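Side-chain contacts in inorganic pyrophosphatase (Ehrlichia chaffeensis, PDB 3LO0), which probably catalyses the magnesium-dependent hydrolysis of inorganic pyrophosphate to two phosphate ions, working as a homohexamer: residues L115-H118 with E123-K126; N154-F159 with E175-V180; K51-K56 with C62-L67; N26-D31 with E36-I41. One frame throughout, in Å; residues are numbered along the deposited sequence.

Contact 1. Residues L115-H118 with E123-K126; sequences LVMH and EDVK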
loop_
_atom_site.group_PDB
_atom_site.type_symbol
_atom_site.label_atom_id
_atom_site.label_comp_id
_atom_site.label_asym_id
_atom_site.label_seq_id
_atom_site.Cartn_x
_atom_site.Cartn_y
_atom_site.Cartn_z
ATOM N N LEU A 115 29.123 5.907 -4.041
ATOM C CA LEU A 115 29.026 5.503 -5.405
ATOM C C LEU A 115 29.459 6.703 -6.242
ATOM O O LEU A 115 28.879 7.776 -6.155
ATOM C CB LEU A 115 27.599 5.092 -5.782
ATOM C CG LEU A 115 27.404 4.742 -7.268
ATOM C CD1 LEU A 115 28.312 3.553 -7.652
ATOM C CD2 LEU A 115 25.961 4.441 -7.593
ATOM N N VAL A 116 30.499 6.496 -7.023
ATOM C CA VAL A 116 31.111 7.566 -7.835
ATOM C C VAL A 116 30.782 7.399 -9.308
ATOM O O VAL A 116 31.046 6.340 -9.883
ATOM C CB VAL A 116 32.630 7.577 -7.618
ATOM C CG1 VAL A 116 33.328 8.485 -8.663
ATOM C CG2 VAL A 116 32.925 8.065 -6.219
ATOM N N MET A 117 30.189 8.437 -9.907
ATOM C CA MET A 117 29.760 8.392 -11.323
ATOM C C MET A 117 30.153 9.650 -12.128
ATOM O O MET A 117 30.279 10.744 -11.578
ATOM C CB MET A 117 28.235 8.297 -11.429
ATOM C CG MET A 117 27.586 7.048 -10.874
ATOM S SD MET A 117 25.845 7.426 -10.598
ATOM C CE MET A 117 25.895 7.904 -8.875
ATOM N N HIS A 118 30.255 9.482 -13.447
ATOM C CA HIS A 118 30.482 10.608 -14.363
ATOM C C HIS A 118 29.226 10.797 -15.224
ATOM O O HIS A 118 28.635 9.831 -15.676
ATOM C CB HIS A 118 31.742 10.367 -15.223
ATOM C CG HIS A 118 32.168 11.559 -16.024
ATOM N ND1 HIS A 118 32.941 12.578 -15.499
ATOM C CD2 HIS A 118 31.947 11.886 -17.324
ATOM C CE1 HIS A 118 33.173 13.480 -16.438
ATOM N NE2 HIS A 118 32.582 13.083 -17.555
ATOM N N GLU A 123 31.635 14.834 -12.632
ATOM C CA GLU A 123 31.519 13.761 -11.644
ATOM C C GLU A 123 30.303 13.965 -10.723
ATOM O O GLU A 123 29.963 15.091 -10.388
ATOM C CB GLU A 123 32.807 13.657 -10.815
ATOM C CG GLU A 123 33.061 12.261 -10.252
ATOM C CD GLU A 123 34.438 12.104 -9.635
ATOM O OE1 GLU A 123 34.800 12.935 -8.753
ATOM O OE2 GLU A 123 35.158 11.153 -10.033
ATOM N N ASP A 124 29.673 12.862 -10.308
ATOM C CA ASP A 124 28.434 12.883 -9.507
ATOM C C ASP A 124 28.504 11.731 -8.478
ATOM O O ASP A 124 28.489 10.567 -8.871
ATOM C CB ASP A 124 27.230 12.729 -10.465
ATOM C CG ASP A 124 25.845 12.755 -9.755
ATOM O OD1 ASP A 124 25.615 13.495 -8.772
ATOM O OD2 ASP A 124 24.953 12.039 -10.253
ATOM N N VAL A 125 28.607 12.039 -7.186
ATOM C CA VAL A 125 28.723 10.982 -6.143
ATOM C C VAL A 125 27.444 10.855 -5.310
ATOM O O VAL A 125 26.749 11.836 -5.098
ATOM C CB VAL A 125 29.881 11.240 -5.144
ATOM C CG1 VAL A 125 31.224 11.432 -5.876
ATOM C CG2 VAL A 125 29.556 12.439 -4.238
ATOM N N LYS A 126 27.155 9.641 -4.840
ATOM C CA LYS A 126 26.018 9.385 -3.974
ATOM C C LYS A 126 26.564 8.651 -2.765
ATOM O O LYS A 126 27.066 7.543 -2.904
ATOM C CB LYS A 126 24.955 8.510 -4.657
ATOM C CG LYS A 126 24.627 8.946 -6.081
ATOM C CD LYS A 126 23.812 10.221 -6.086
ATOM C CE LYS A 126 23.538 10.648 -7.492
ATOM N NZ LYS A 126 22.858 11.913 -7.489
#
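Residues 115-118 and 123-126 pair as the two arms of an antiparallel beta hairpin, formed by strands 106-118 and 124-131 of the mixed sheet. Leu115 with Lys126 and Met117 with Asp124 are hydrogen-bonded pairs, and Val116 with Val125 between them is a non-hydrogen-bonded pair. Lys126 N gives a bond of 2.9 Å to Leu115 O, while Leu115 N returns one to Lys126 O.

The two faces differ in character. On one, the beta-branched Val116 and Val125 lie side by side, CG2 of Val116 being 3.8 Å from CG1 of Val125, and the extended chain of Glu123 brings OE2 to 3.5 Å from Val116 CG1 at the exposed end of the hairpin. The other face carries Leu115, Met117, Asp124 and Lys126, and is covered by Phe160 of helix 150-162, which touches Leu115, Met117 and Lys126. Met117 suits this spot because its flexible thioether can bend across the lysine chain, at about a right angle to it; its methyl CE crowds Lys126 CG so closely that the exact position of CE is doubtful. Asp124 is a predicted ligand of the first magnesium. Lys126 NZ hydrogen-bonds to Tyr77 OH, a predicted substrate residue, and makes a salt bridge to Asp124 OD1 at 3.4 Å, weak as a hydrogen bond.

Contact 2. Residues N154-F159 with E175-V180; sequences NSISHF and EGWKDV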
loop_
_atom_site.group_PDB
_atom_site.type_symbol
_atom_site.label_atom_id
_atom_site.label_comp_id
_atom_site.label_asym_id
_atom_site.label_seq_id
_atom_site.Cartn_x
_atom_site.Cartn_y
_atom_site.Cartn_z
ATOM N N ASN A 154 25.240 -3.748 -6.645
ATOM C CA ASN A 154 25.092 -3.718 -8.105
ATOM C C ASN A 154 23.732 -3.148 -8.529
ATOM O O ASN A 154 23.623 -2.401 -9.512
ATOM C CB ASN A 154 25.346 -5.116 -8.708
ATOM C CG ASN A 154 26.815 -5.556 -8.618
ATOM O OD1 ASN A 154 27.724 -4.734 -8.486
ATOM N ND2 ASN A 154 27.050 -6.872 -8.693
ATOM N N SER A 155 22.698 -3.455 -7.748
ATOM C CA SER A 155 21.367 -2.916 -8.025
ATOM C C SER A 155 21.358 -1.391 -7.941
ATOM O O SER A 155 20.722 -0.709 -8.749
ATOM C CB SER A 155 20.343 -3.533 -7.051
ATOM O OG SER A 155 19.024 -3.114 -7.377
ATOM N N ILE A 156 22.085 -0.851 -6.968
ATOM C CA ILE A 156 22.168 0.577 -6.812
ATOM C C ILE A 156 22.875 1.220 -8.010
ATOM O O ILE A 156 22.382 2.224 -8.555
ATOM C CB ILE A 156 22.866 0.995 -5.453
ATOM C CG1 ILE A 156 21.975 0.626 -4.236
ATOM C CG2 ILE A 156 23.136 2.469 -5.426
ATOM C CD1 ILE A 156 22.753 0.559 -2.884
ATOM N N SER A 157 24.017 0.677 -8.416
ATOM C CA SER A 157 24.762 1.325 -9.515
ATOM C C SER A 157 24.008 1.231 -10.834
ATOM O O SER A 157 23.998 2.204 -11.574
ATOM C CB SER A 157 26.186 0.814 -9.669
ATOM O OG SER A 157 26.240 -0.581 -9.641
ATOM N N HIS A 158 23.320 0.108 -11.068
ATOM C CA HIS A 158 22.432 -0.071 -12.232
ATOM C C HIS A 158 21.332 1.001 -12.302
ATOM O O HIS A 158 21.088 1.597 -13.366
ATOM C CB HIS A 158 21.816 -1.468 -12.181
ATOM C CG HIS A 158 20.883 -1.783 -13.312
ATOM N ND1 HIS A 158 19.568 -1.359 -13.342
ATOM C CD2 HIS A 158 21.062 -2.532 -14.427
ATOM C CE1 HIS A 158 18.988 -1.812 -14.441
ATOM N NE2 HIS A 158 19.871 -2.532 -15.113
ATOM N N PHE A 159 20.700 1.266 -11.159
ATOM C CA PHE A 159 19.644 2.277 -11.060
ATOM C C PHE A 159 20.112 3.615 -11.574
ATOM O O PHE A 159 19.472 4.206 -12.453
ATOM C CB PHE A 159 19.157 2.443 -9.604
ATOM C CG PHE A 159 18.156 3.547 -9.446
ATOM C CD1 PHE A 159 18.538 4.795 -8.989
ATOM C CD2 PHE A 159 16.835 3.352 -9.817
ATOM C CE1 PHE A 159 17.597 5.827 -8.880
ATOM C CE2 PHE A 159 15.889 4.380 -9.707
ATOM C CZ PHE A 159 16.270 5.610 -9.232
ATOM N N GLU A 175 31.844 4.956 -12.150
ATOM C CA GLU A 175 33.259 4.739 -11.829
ATOM C C GLU A 175 33.457 3.609 -10.808
ATOM O O GLU A 175 34.472 2.903 -10.847
ATOM C CB GLU A 175 33.887 6.033 -11.298
ATOM N N GLY A 176 32.482 3.428 -9.910
ATOM C CA GLY A 176 32.520 2.356 -8.897
ATOM C C GLY A 176 32.318 2.837 -7.458
ATOM O O GLY A 176 32.001 3.994 -7.217
ATOM N N TRP A 177 32.513 1.917 -6.516
ATOM C CA TRP A 177 32.363 2.172 -5.102
ATOM C C TRP A 177 33.688 2.541 -4.484
ATOM O O TRP A 177 34.739 2.034 -4.873
ATOM C CB TRP A 177 31.798 0.929 -4.403
ATOM C CG TRP A 177 30.404 0.671 -4.834
ATOM C CD1 TRP A 177 29.984 -0.137 -5.851
ATOM C CD2 TRP A 177 29.235 1.238 -4.261
ATOM N NE1 TRP A 177 28.613 -0.098 -5.953
ATOM C CE2 TRP A 177 28.124 0.733 -4.985
ATOM C CE3 TRP A 177 29.015 2.148 -3.221
ATOM C CZ2 TRP A 177 26.807 1.091 -4.688
ATOM C CZ3 TRP A 177 27.689 2.493 -2.908
ATOM C CH2 TRP A 177 26.606 1.973 -3.648
ATOM N N LYS A 178 33.624 3.425 -3.503
ATOM C CA LYS A 178 34.775 3.790 -2.704
ATOM C C LYS A 178 34.330 3.696 -1.248
ATOM O O LYS A 178 33.133 3.694 -0.952
ATOM C CB LYS A 178 35.270 5.198 -3.074
ATOM N N ASP A 179 35.317 3.618 -0.360
ATOM C CA ASP A 179 35.130 3.150 1.003
ATOM C C ASP A 179 34.634 4.264 1.910
ATOM O O ASP A 179 34.510 5.389 1.494
ATOM C CB ASP A 179 36.436 2.499 1.538
ATOM C CG ASP A 179 37.621 3.461 1.600
ATOM O OD1 ASP A 179 37.421 4.689 1.745
ATOM O OD2 ASP A 179 38.787 2.986 1.519
ATOM N N VAL A 180 34.295 3.898 3.134
ATOM C CA VAL A 180 33.751 4.814 4.124
ATOM C C VAL A 180 34.600 6.089 4.353
ATOM O O VAL A 180 34.054 7.181 4.522
ATOM C CB VAL A 180 33.506 4.054 5.434
ATOM C CG1 VAL A 180 34.812 3.276 5.874
ATOM C CG2 VAL A 180 32.989 5.019 6.533
HETATM O O HOH W 1 28.022 -2.117 -7.848
#
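Trp177 reaches from strand 173-179 to Ile156 and Ser157 of helix 150-162, a helix-on-sheet contact carried by a single indole. Its CB points toward the helix, and chi1 of -67° sets CG opposite the carbonyl carbon, sending the ring out from the strand. The pyrrole side bears the polar work. NE1 stands 4.4 Å from Ser157 OG, and a water in the plane of the ring, at its edge, joins the two: it accepts from NE1 at 2.8 Å, bonds to Ser157 OG at 3.0 Å and donates to Asn154 OD1 at 2.7 Å. Asn154 and Ser157 lie three residues apart, nearly one helical turn, which brings both polar ends to the same water. The indole N-H is thereby satisfied without a direct bond to the helix.

Farther out, the benzo ring is wholly apolar and meets Ile156. Trp177 CZ2 comes to 4.0 Å from Ile156 CB. Beyond it, Trp177 CH2 touches the branch methyl and lies 4.2 Å from Ile156 CD1. Tryptophan fits here because one side chain offers both an N-H for the water and a broad hydrocarbon edge for the isoleucine. Leu128 of strand 124-131 touches both Ile156 and Trp177, while Leu115 of strand 106-118 packs on Ser157 and Trp177, tying the contact to the sheet. Just before the tryptophan, Glu175 and Gly176 both face Val116 in a classic beta bulge. The closest approach of helix and indole is Ile156 CG2 to Trp177 CH2, 3.9 Å, with the methyl at the ring edge, near its plane.

Contact 3. Residues K51-K56 with C62-L67; sequences KYEFDK and CVDRFL. With SO4 (sulfate ion), chain B.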
loop_
_atom_site.group_PDB
_atom_site.type_symbol
_atom_site.label_atom_id
_atom_site.label_comp_id
_atom_site.label_asym_id
_atom_site.label_seq_id
_atom_site.Cartn_x
_atom_site.Cartn_y
_atom_site.Cartn_z
ATOM N N LYS A 51 10.051 11.583 -8.521
ATOM C CA LYS A 51 11.272 12.214 -8.015
ATOM C C LYS A 51 10.910 13.533 -7.313
ATOM O O LYS A 51 10.709 14.558 -7.967
ATOM C CB LYS A 51 12.268 12.434 -9.149
ATOM C CG LYS A 51 13.624 13.106 -8.718
ATOM C CD LYS A 51 14.603 13.186 -9.872
ATOM C CE LYS A 51 15.864 14.005 -9.539
ATOM N NZ LYS A 51 16.099 14.259 -8.076
ATOM N N TYR A 52 10.833 13.499 -5.982
ATOM C CA TYR A 52 10.604 14.713 -5.219
ATOM C C TYR A 52 11.942 15.360 -4.971
ATOM O O TYR A 52 12.983 14.694 -4.963
ATOM C CB TYR A 52 9.903 14.423 -3.886
ATOM C CG TYR A 52 8.507 13.881 -4.027
ATOM C CD1 TYR A 52 7.437 14.734 -4.310
ATOM C CD2 TYR A 52 8.248 12.522 -3.874
ATOM C CE1 TYR A 52 6.165 14.259 -4.441
ATOM C CE2 TYR A 52 6.962 12.024 -3.974
ATOM C CZ TYR A 52 5.914 12.899 -4.262
ATOM O OH TYR A 52 4.655 12.432 -4.423
ATOM N N GLU A 53 11.921 16.673 -4.793
ATOM C CA GLU A 53 13.120 17.438 -4.535
ATOM C C GLU A 53 12.737 18.607 -3.641
ATOM O O GLU A 53 11.726 19.268 -3.869
ATOM C CB GLU A 53 13.725 17.957 -5.836
ATOM C CG GLU A 53 15.115 18.531 -5.688
ATOM C CD GLU A 53 15.839 18.615 -7.024
ATOM O OE1 GLU A 53 15.179 19.020 -7.998
ATOM O OE2 GLU A 53 17.053 18.292 -7.085
ATOM N N PHE A 54 13.516 18.822 -2.595
ATOM C CA PHE A 54 13.313 19.978 -1.740
ATOM C C PHE A 54 13.761 21.235 -2.472
ATOM O O PHE A 54 14.877 21.282 -2.994
ATOM C CB PHE A 54 14.097 19.871 -0.428
ATOM C CG PHE A 54 13.723 20.946 0.553
ATOM C CD1 PHE A 54 12.548 20.843 1.290
ATOM C CD2 PHE A 54 14.501 22.073 0.686
ATOM C CE1 PHE A 54 12.171 21.848 2.170
ATOM C CE2 PHE A 54 14.131 23.088 1.562
ATOM C CZ PHE A 54 12.965 22.963 2.309
ATOM N N ASP A 55 12.899 22.254 -2.488
ATOM C CA ASP A 55 13.191 23.493 -3.206
ATOM C C ASP A 55 13.510 24.524 -2.145
ATOM O O ASP A 55 12.638 24.918 -1.389
ATOM C CB ASP A 55 12.000 23.909 -4.086
ATOM C CG ASP A 55 12.297 25.119 -5.002
ATOM O OD1 ASP A 55 12.814 26.144 -4.541
ATOM O OD2 ASP A 55 11.961 25.059 -6.204
ATOM N N LYS A 56 14.784 24.913 -2.078
ATOM C CA LYS A 56 15.277 25.874 -1.080
ATOM C C LYS A 56 14.531 27.198 -1.130
ATOM O O LYS A 56 14.147 27.741 -0.094
ATOM C CB LYS A 56 16.787 26.129 -1.267
ATOM N N CYS A 62 8.899 19.669 -4.169
ATOM C CA CYS A 62 8.306 19.771 -5.506
ATOM C C CYS A 62 8.510 18.463 -6.223
ATOM O O CYS A 62 9.493 17.725 -5.957
ATOM C CB CYS A 62 8.979 20.857 -6.341
ATOM S SG CYS A 62 8.947 22.509 -5.606
ATOM N N VAL A 63 7.589 18.182 -7.130
ATOM C CA VAL A 63 7.744 17.063 -8.029
ATOM C C VAL A 63 8.754 17.510 -9.088
ATOM O O VAL A 63 8.446 18.365 -9.917
ATOM C CB VAL A 63 6.406 16.650 -8.672
ATOM C CG1 VAL A 63 6.587 15.461 -9.613
ATOM C CG2 VAL A 63 5.387 16.276 -7.581
ATOM N N ASP A 64 9.970 16.977 -9.035
ATOM C CA ASP A 64 10.923 17.278 -10.092
ATOM C C ASP A 64 10.439 16.632 -11.385
ATOM O O ASP A 64 10.358 17.262 -12.419
ATOM C CB ASP A 64 12.325 16.768 -9.745
ATOM C CG ASP A 64 13.395 17.268 -10.732
ATOM O OD1 ASP A 64 13.108 18.161 -11.569
ATOM O OD2 ASP A 64 14.538 16.778 -10.668
ATOM N N ARG A 65 10.140 15.348 -11.314
ATOM C CA ARG A 65 9.623 14.643 -12.460
ATOM C C ARG A 65 9.075 13.291 -12.047
ATOM O O ARG A 65 9.395 12.783 -10.983
ATOM C CB ARG A 65 10.717 14.462 -13.522
ATOM C CG ARG A 65 11.874 13.557 -13.105
ATOM C CD ARG A 65 12.977 13.540 -14.178
ATOM N NE ARG A 65 14.082 12.606 -13.862
ATOM C CZ ARG A 65 15.217 12.913 -13.217
ATOM N NH1 ARG A 65 15.451 14.150 -12.770
ATOM N NH2 ARG A 65 16.136 11.968 -13.010
ATOM N N PHE A 66 8.234 12.745 -12.903
ATOM C CA PHE A 66 7.922 11.316 -12.898
ATOM C C PHE A 66 9.021 10.637 -13.733
ATOM O O PHE A 66 9.376 11.095 -14.808
ATOM C CB PHE A 66 6.514 11.083 -13.452
ATOM C CG PHE A 66 5.418 11.636 -12.562
ATOM C CD1 PHE A 66 4.816 10.844 -11.605
ATOM C CD2 PHE A 66 5.034 12.958 -12.663
ATOM C CE1 PHE A 66 3.795 11.345 -10.768
ATOM C CE2 PHE A 66 4.046 13.481 -11.840
ATOM C CZ PHE A 66 3.426 12.652 -10.866
ATOM N N LEU A 67 9.606 9.576 -13.210
ATOM C CA LEU A 67 10.726 8.930 -13.875
ATOM C C LEU A 67 10.275 8.342 -15.215
ATOM O O LEU A 67 9.209 7.755 -15.309
ATOM C CB LEU A 67 11.318 7.835 -12.991
ATOM C CG LEU A 67 11.927 8.207 -11.633
ATOM C CD1 LEU A 67 12.398 6.917 -10.916
ATOM C CD2 LEU A 67 13.093 9.195 -11.801
HETATM S S SO4 B . 19.632 14.463 -8.322
HETATM O O1 SO4 B . 19.410 13.910 -6.981
HETATM O O2 SO4 B . 19.113 13.582 -9.386
HETATM O O3 SO4 B . 18.952 15.775 -8.389
HETATM O O4 SO4 B . 21.076 14.590 -8.584
#
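The guanidinium of Arg65 carries the aliphatic chain of Lys51 over one face: Lys51 CD sits 3.1 Å above its plane, displaced toward the rim, and is 3.2 Å from Arg65 NH1. Chi1 of 66° places Arg65 CG between the backbone N and the carbonyl carbon, and the extended chain beyond brings the flat group back over its cross-strand neighbour. The Tyr52 ring, on the opposite face of the hairpin, meets Val63 obliquely, Tyr52 CE1 to Val63 CG2 at 3.8 Å; its OH is held by Met102 N of a neighbouring subunit.

Strands 50-55 and 60-66 form this antiparallel hairpin, interrupted in its register by a classic beta bulge in which Asp64 and Arg65 both face Lys51. Lys51 O accepts a short bond from Asp64 N at 2.7 Å and a weak one from Arg65 N. Asp64 lies alongside the lysine, pointing the same way, and its carboxylate bridges the cations: OD2 is 3.5 Å from Arg65 NH1 and makes a long salt bridge of 3.9 Å to Lys51 NZ. Glu53 OE1 lies 3.5 Å from that same Asp64 OD2, a pairing of like charges that the neighbouring cations probably ease.

A sulfate, probably from the crystallisation liquor, receives a weak bond from Lys51 NZ to O3, 3.2 Å, and another from Tyr77 OH; Glu53 OE2 also nears O3, an unfavourable approach that the lysine probably offsets. Lys51, Arg65 and Tyr77 are predicted substrate residues. The sulfate is consistent with a phosphate site, where Asp64 may help to position the basic side chains.

Contact 4. Residues N26-D31 with E36-I41; sequences NVTGGD and EINVII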
loop_
_atom_site.group_PDB
_atom_site.type_symbol
_atom_site.label_atom_id
_atom_site.label_comp_id
_atom_site.label_asym_id
_atom_site.label_seq_id
_atom_site.Cartn_x
_atom_site.Cartn_y
_atom_site.Cartn_z
ATOM N N ASN A 26 16.994 25.532 11.258
ATOM C CA ASN A 26 17.259 24.931 12.567
ATOM C C ASN A 26 17.812 23.488 12.515
ATOM O O ASN A 26 17.888 22.826 13.563
ATOM C CB ASN A 26 15.981 24.968 13.416
ATOM N N VAL A 27 18.178 22.999 11.323
ATOM C CA VAL A 27 18.766 21.653 11.176
ATOM C C VAL A 27 20.133 21.687 10.472
ATOM O O VAL A 27 20.257 22.300 9.425
ATOM C CB VAL A 27 17.819 20.699 10.408
ATOM C CG1 VAL A 27 17.516 21.221 9.007
ATOM C CG2 VAL A 27 18.403 19.316 10.359
ATOM N N THR A 28 21.119 21.002 11.051
ATOM C CA THR A 28 22.495 20.958 10.558
ATOM C C THR A 28 22.797 19.615 9.869
ATOM O O THR A 28 21.990 18.711 9.886
ATOM C CB THR A 28 23.505 21.136 11.710
ATOM O OG1 THR A 28 23.599 19.922 12.461
ATOM C CG2 THR A 28 23.086 22.284 12.668
ATOM N N GLY A 29 24.013 19.494 9.348
ATOM C CA GLY A 29 24.439 18.341 8.621
ATOM C C GLY A 29 24.689 17.100 9.435
ATOM O O GLY A 29 24.919 16.049 8.869
ATOM N N GLY A 30 24.679 17.204 10.752
ATOM C CA GLY A 30 24.951 16.054 11.573
ATOM C C GLY A 30 25.390 16.394 12.996
ATOM O O GLY A 30 25.798 17.536 13.336
ATOM N N ASP A 31 25.313 15.370 13.841
ATOM C CA ASP A 31 25.638 15.517 15.276
ATOM C C ASP A 31 27.173 15.555 15.414
ATOM O O ASP A 31 27.805 16.290 16.221
ATOM C CB ASP A 31 25.063 14.297 16.041
ATOM C CG ASP A 31 23.643 13.941 15.606
ATOM O OD1 ASP A 31 23.375 12.747 15.329
ATOM O OD2 ASP A 31 22.799 14.866 15.499
ATOM N N GLU A 36 28.591 10.754 11.755
ATOM C CA GLU A 36 27.138 10.733 11.751
ATOM C C GLU A 36 26.658 11.964 11.032
ATOM O O GLU A 36 27.180 13.096 11.261
ATOM C CB GLU A 36 26.575 10.724 13.160
ATOM C CG GLU A 36 26.923 9.468 13.993
ATOM C CD GLU A 36 26.499 9.629 15.467
ATOM O OE1 GLU A 36 27.372 9.944 16.325
ATOM O OE2 GLU A 36 25.295 9.495 15.757
ATOM N N ILE A 37 25.631 11.735 10.204
ATOM C CA ILE A 37 25.039 12.755 9.413
ATOM C C ILE A 37 23.516 12.750 9.556
ATOM O O ILE A 37 22.878 11.687 9.686
ATOM C CB ILE A 37 25.431 12.590 7.939
ATOM C CG1 ILE A 37 25.154 11.187 7.419
ATOM C CG2 ILE A 37 26.963 12.953 7.721
ATOM C CD1 ILE A 37 25.201 11.087 5.849
ATOM N N ASN A 38 22.949 13.944 9.536
ATOM C CA ASN A 38 21.532 14.081 9.391
ATOM C C ASN A 38 21.205 14.038 7.921
ATOM O O ASN A 38 21.806 14.748 7.101
ATOM C CB ASN A 38 21.012 15.369 9.986
ATOM C CG ASN A 38 21.139 15.416 11.479
ATOM O OD1 ASN A 38 20.973 14.410 12.167
ATOM N ND2 ASN A 38 21.429 16.611 11.998
ATOM N N VAL A 39 20.220 13.229 7.568
ATOM C CA VAL A 39 19.778 13.200 6.192
ATOM C C VAL A 39 18.287 13.547 6.114
ATOM O O VAL A 39 17.457 12.938 6.808
ATOM C CB VAL A 39 20.026 11.813 5.572
ATOM C CG1 VAL A 39 19.641 11.832 4.077
ATOM C CG2 VAL A 39 21.487 11.371 5.811
ATOM N N ILE A 40 17.953 14.530 5.289
ATOM C CA ILE A 40 16.552 14.865 5.025
ATOM C C ILE A 40 16.121 14.036 3.867
ATOM O O ILE A 40 16.703 14.143 2.790
ATOM C CB ILE A 40 16.337 16.346 4.686
ATOM C CG1 ILE A 40 16.593 17.172 5.935
ATOM C CG2 ILE A 40 14.878 16.552 4.179
ATOM C CD1 ILE A 40 16.295 18.655 5.804
ATOM N N ILE A 41 15.143 13.168 4.091
ATOM C CA ILE A 41 14.657 12.271 3.058
ATOM C C ILE A 41 13.758 13.022 2.064
ATOM O O ILE A 41 12.847 13.782 2.461
ATOM C CB ILE A 41 13.917 11.040 3.637
ATOM C CG1 ILE A 41 14.848 10.184 4.531
ATOM C CG2 ILE A 41 13.385 10.156 2.503
ATOM C CD1 ILE A 41 16.140 9.742 3.825
HETATM O O HOH W 2 23.431 12.786 12.823
#
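Asn38 grips the loop at Thr28 and Gly29 with two hydrogen bonds, one from its side chain and one from its backbone. ND2 donates to Thr28 O at 3.0 Å, nearly straight at 167°; the acceptor lies in the plane of the amide, although the donor stands above the plane of the carbonyl. Asn38 N donates to Gly29 O, also at 3.0 Å. Chi1 of -67° turns the amide toward the loop, where asparagine can serve as donor and acceptor at once: OD1 accepts a hydrogen bond from a water 3.0 Å away, which also makes weak bonds to Asp31 N and OD1.

Farther along, Asp31 OD1 and Glu36 OE2 approach to 3.8 Å, like charges whose closeness is probably mildly unfavourable. Gly30, with no side chain and a backbone conformation that suits glycine, lets the loop pass close to the strand, its CA 3.9 Å from Ile37 CA. Apolar contact is looser, Val27 CG1 lying 4.3 Å from Ile40 CD1, and Leu60 of a neighbouring subunit packs on Val27. An irregular N-terminal loop is thus folded back on strand 37-41 of the mixed sheet, which curls into the OB-like beta barrel of family I soluble pyrophosphatases.

In the fold
Along the chain the contacts follow one another in the order 4, 3, 1, 2, each closing before the next opens. Contacts 1, 2 and 4 share the mixed sheet: strand 106-118 pairs with 37-41, 124-131 and 173-179. Contacts 1 and 2 touch, their centres about 9 Å apart, through backbone bonds between strands 106-118 and 173-179. Contact 4 lies on the opposite side of the chain's centre, about 21 Å from contact 1 between centres. Contact 3 is a separate two-stranded hairpin about 20 Å from contact 1 between centres, but their nearest atoms are about 7 Å apart and the sulfate lies near both Lys51 and Lys126. Contacts 1 and 3 therefore probably contribute to one active site.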